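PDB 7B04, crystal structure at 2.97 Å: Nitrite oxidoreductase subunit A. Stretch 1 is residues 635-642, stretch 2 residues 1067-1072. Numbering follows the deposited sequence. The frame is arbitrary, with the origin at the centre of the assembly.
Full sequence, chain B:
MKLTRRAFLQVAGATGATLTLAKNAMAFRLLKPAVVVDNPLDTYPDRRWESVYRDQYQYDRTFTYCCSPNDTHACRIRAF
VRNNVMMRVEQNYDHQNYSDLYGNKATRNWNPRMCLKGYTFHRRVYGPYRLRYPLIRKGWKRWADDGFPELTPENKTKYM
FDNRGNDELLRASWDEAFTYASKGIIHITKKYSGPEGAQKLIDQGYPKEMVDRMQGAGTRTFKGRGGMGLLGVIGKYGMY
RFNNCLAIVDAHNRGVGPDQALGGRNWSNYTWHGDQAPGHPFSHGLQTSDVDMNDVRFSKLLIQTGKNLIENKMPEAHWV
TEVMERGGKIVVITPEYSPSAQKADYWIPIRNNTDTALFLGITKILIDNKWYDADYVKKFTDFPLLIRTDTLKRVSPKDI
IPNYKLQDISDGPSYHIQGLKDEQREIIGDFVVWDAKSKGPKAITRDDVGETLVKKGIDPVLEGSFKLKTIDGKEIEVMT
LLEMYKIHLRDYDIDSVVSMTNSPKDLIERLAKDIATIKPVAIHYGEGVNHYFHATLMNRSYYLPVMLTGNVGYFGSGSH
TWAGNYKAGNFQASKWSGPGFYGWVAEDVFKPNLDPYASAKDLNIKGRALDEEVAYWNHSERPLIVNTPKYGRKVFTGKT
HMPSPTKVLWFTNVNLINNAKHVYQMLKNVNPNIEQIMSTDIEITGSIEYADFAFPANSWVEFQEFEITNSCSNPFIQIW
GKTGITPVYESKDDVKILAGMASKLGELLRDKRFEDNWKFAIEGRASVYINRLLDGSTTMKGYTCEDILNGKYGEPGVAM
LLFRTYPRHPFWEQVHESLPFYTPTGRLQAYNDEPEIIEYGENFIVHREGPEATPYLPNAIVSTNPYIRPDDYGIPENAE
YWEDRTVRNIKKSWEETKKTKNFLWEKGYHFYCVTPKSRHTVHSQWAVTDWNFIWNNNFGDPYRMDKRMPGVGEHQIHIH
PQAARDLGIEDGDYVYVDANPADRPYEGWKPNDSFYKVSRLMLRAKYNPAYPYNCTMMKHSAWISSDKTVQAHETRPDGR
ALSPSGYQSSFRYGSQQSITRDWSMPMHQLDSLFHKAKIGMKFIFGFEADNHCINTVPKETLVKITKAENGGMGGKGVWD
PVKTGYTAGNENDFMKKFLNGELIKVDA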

# COMPACT_ATOMS: atom_id res chain seq x y z
N VAL B 635 41.19 14.48 3.79
CA VAL B 635 39.84 14.60 3.24
C VAL B 635 39.66 13.48 2.22
O VAL B 635 40.47 13.31 1.30
CB VAL B 635 39.58 16.00 2.65
CG1 VAL B 635 40.03 17.08 3.63
CG2 VAL B 635 40.25 16.22 1.29
N PHE B 636 38.64 12.66 2.43
CA PHE B 636 38.35 11.54 1.54
C PHE B 636 37.32 11.90 0.48
O PHE B 636 37.06 11.09 -0.41
CB PHE B 636 37.85 10.34 2.35
CG PHE B 636 38.93 9.67 3.15
CD1 PHE B 636 39.73 8.69 2.58
CD2 PHE B 636 39.16 10.02 4.47
CE1 PHE B 636 40.72 8.07 3.31
CE2 PHE B 636 40.15 9.41 5.20
CZ PHE B 636 40.93 8.43 4.62
N THR B 637 36.74 13.09 0.57
CA THR B 637 35.78 13.55 -0.42
C THR B 637 36.52 14.12 -1.62
O THR B 637 37.38 15.00 -1.48
CB THR B 637 34.87 14.62 0.18
OG1 THR B 637 33.94 14.00 1.08
CG2 THR B 637 34.11 15.35 -0.91
N GLY B 638 36.19 13.61 -2.81
CA GLY B 638 36.80 14.13 -4.01
C GLY B 638 36.37 15.56 -4.29
O GLY B 638 35.31 16.01 -3.86
N LYS B 639 37.22 16.28 -5.03
CA LYS B 639 36.91 17.67 -5.35
C LYS B 639 35.64 17.77 -6.18
O LYS B 639 34.86 18.72 -6.04
CB LYS B 639 38.08 18.34 -6.07
CG LYS B 639 39.17 17.38 -6.50
CD LYS B 639 40.21 18.10 -7.35
N THR B 640 35.42 16.79 -7.07
CA THR B 640 34.21 16.80 -7.89
C THR B 640 32.96 16.69 -7.03
O THR B 640 31.90 17.18 -7.42
CB THR B 640 34.26 15.66 -8.91
OG1 THR B 640 35.61 15.48 -9.37
CG2 THR B 640 33.37 15.97 -10.10
N HIS B 641 33.07 16.05 -5.87
CA HIS B 641 31.94 15.83 -4.98
C HIS B 641 31.79 16.92 -3.91
O HIS B 641 30.94 16.79 -3.03
CB HIS B 641 32.09 14.49 -4.26
CG HIS B 641 32.21 13.30 -5.17
ND1 HIS B 641 31.20 12.38 -5.33
CD2 HIS B 641 33.24 12.88 -5.94
CE1 HIS B 641 31.59 11.44 -6.17
NE2 HIS B 641 32.82 11.72 -6.57
N MET B 642 32.58 17.99 -3.98
CA MET B 642 32.67 18.91 -2.85
C MET B 642 31.38 19.72 -2.71
O MET B 642 30.94 20.34 -3.69
CB MET B 642 33.87 19.84 -3.00
CG MET B 642 34.21 20.61 -1.74
SD MET B 642 34.56 19.54 -0.33
CE MET B 642 36.13 18.83 -0.82
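Stretch 2, residues 1067-1072: MHQLDS

Stretch 2 (M1067 to S1072) packs as an irregular segment against T637 to H641 of stretch 1, where the chain enters a turn spanning G638 to M642, more than 400 residues away in the same chain. The backbones come nearest at G638 and Q1069, whose CA atoms lie 5.4 Å apart, and contact proceeds in the same order along both chains: T637 and G638 meet Q1069, while K639 and T640 meet D1071. H641, brought back by the turn, reaches across H1068, Q1069 and L1070. Two backbone hydrogen bonds hold that turn, H641 N to G638 O (3.0 Å) and M642 N to K639 O (3.2 Å).

D1071 (chi1 -73°, m; chi2 -29°) has its CA-to-CB bond sideways, but its carboxylate comes nearer and receives the NH groups of K639 and T640 near the start of the turn. K639 N donates to D1071 OD2 at 3.0 Å and T640 N to D1071 OD1 at 3.1 Å. The CA-to-CB bond of T640, chi1 -36° (m), points toward stretch 2, and T640 OG1 adds a hydrogen bond to D1071 OD1 at 2.8 Å. One carboxylate thus gathers two backbone amides and a hydroxyl. The K639 side chain is not modelled beyond CD; its CG lies 3.2 Å from D1071 OD2.

G638 leaves room for this approach: its CA is 3.2 Å from D1071 OD2, and an ideal CB would stand 2.3 Å from D1071 OD1 and 2.7 Å from Q1069 O, both clashes. G638 N makes a weak hydrogen bond to Q1069 O, 3.1 Å long with an angle of 130° at the hydrogen.

Q1069, with chi1 m (-44°) and chi2 t (-169°), starts sideways and extends until its amide end reaches T637. There T637 OG1, set by chi1 -74° (m), donates to Q1069 OE1 over a very short 2.3 Å, a value to be read with caution at 2.97 Å resolution. Both atoms are also hydrogen-bonded elsewhere in the structure.

The CA-to-CB bond of H641 points toward stretch 2, with chi1 m (-57°) and chi2 -108°, which lays its imidazole against the Q1069 backbone. Q1069 CA sits 3.2 Å from the centroid of the H641 ring, only 11° off the normal, a CH-pi contact over the face. The ring edge meets L1070 O, which accepts a hydrogen bond from H641 NE2 at 2.6 Å. L1070 takes part through its backbone, its own CA-to-CB bond directed away. H1068 O lies 3.0 Å from H641 CE1, a contact without a hydrogen bond, while the H1068 imidazole leads away and is hydrogen-bonded elsewhere.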

# COMPACT_ATOMS: atom_id res chain seq x y z
N MET B 1067 34.06 5.19 -1.16
CA MET B 1067 33.90 4.58 -2.47
C MET B 1067 32.94 5.35 -3.38
O MET B 1067 32.96 5.13 -4.59
CB MET B 1067 33.41 3.14 -2.32
CG MET B 1067 34.47 2.16 -1.84
SD MET B 1067 35.82 1.98 -3.02
CE MET B 1067 34.98 1.15 -4.37
N HIS B 1068 32.12 6.23 -2.82
CA HIS B 1068 31.11 6.95 -3.60
C HIS B 1068 31.55 8.37 -3.94
O HIS B 1068 30.75 9.13 -4.50
CB HIS B 1068 29.79 7.00 -2.83
CG HIS B 1068 29.20 5.65 -2.55
ND1 HIS B 1068 28.08 5.48 -1.76
CD2 HIS B 1068 29.57 4.42 -2.95
CE1 HIS B 1068 27.79 4.20 -1.68
NE2 HIS B 1068 28.68 3.53 -2.40
N GLN B 1069 32.78 8.74 -3.62
CA GLN B 1069 33.26 10.11 -3.76
C GLN B 1069 34.56 10.16 -4.56
O GLN B 1069 35.47 10.93 -4.26
CB GLN B 1069 33.42 10.77 -2.39
CG GLN B 1069 32.24 10.48 -1.47
CD GLN B 1069 32.24 11.31 -0.21
OE1 GLN B 1069 32.80 12.39 -0.16
NE2 GLN B 1069 31.60 10.79 0.83
N LEU B 1070 34.65 9.34 -5.60
CA LEU B 1070 35.86 9.24 -6.40
C LEU B 1070 35.93 10.36 -7.44
O LEU B 1070 34.92 10.87 -7.92
CB LEU B 1070 35.91 7.90 -7.13
CG LEU B 1070 35.85 6.61 -6.33
CD1 LEU B 1070 36.20 5.43 -7.22
CD2 LEU B 1070 36.78 6.67 -5.13
N ASP B 1071 37.17 10.74 -7.78
CA ASP B 1071 37.43 11.71 -8.83
C ASP B 1071 37.88 11.07 -10.13
O ASP B 1071 37.96 11.77 -11.15
CB ASP B 1071 38.50 12.71 -8.37
CG ASP B 1071 37.98 13.70 -7.34
OD1 ASP B 1071 36.77 14.00 -7.36
OD2 ASP B 1071 38.78 14.17 -6.51
N SER B 1072 38.19 9.77 -10.13
CA SER B 1072 38.79 9.09 -11.28
C SER B 1072 37.96 7.91 -11.76
O SER B 1072 38.51 6.90 -12.22
CB SER B 1072 40.21 8.64 -10.93
OG SER B 1072 40.20 7.69 -9.88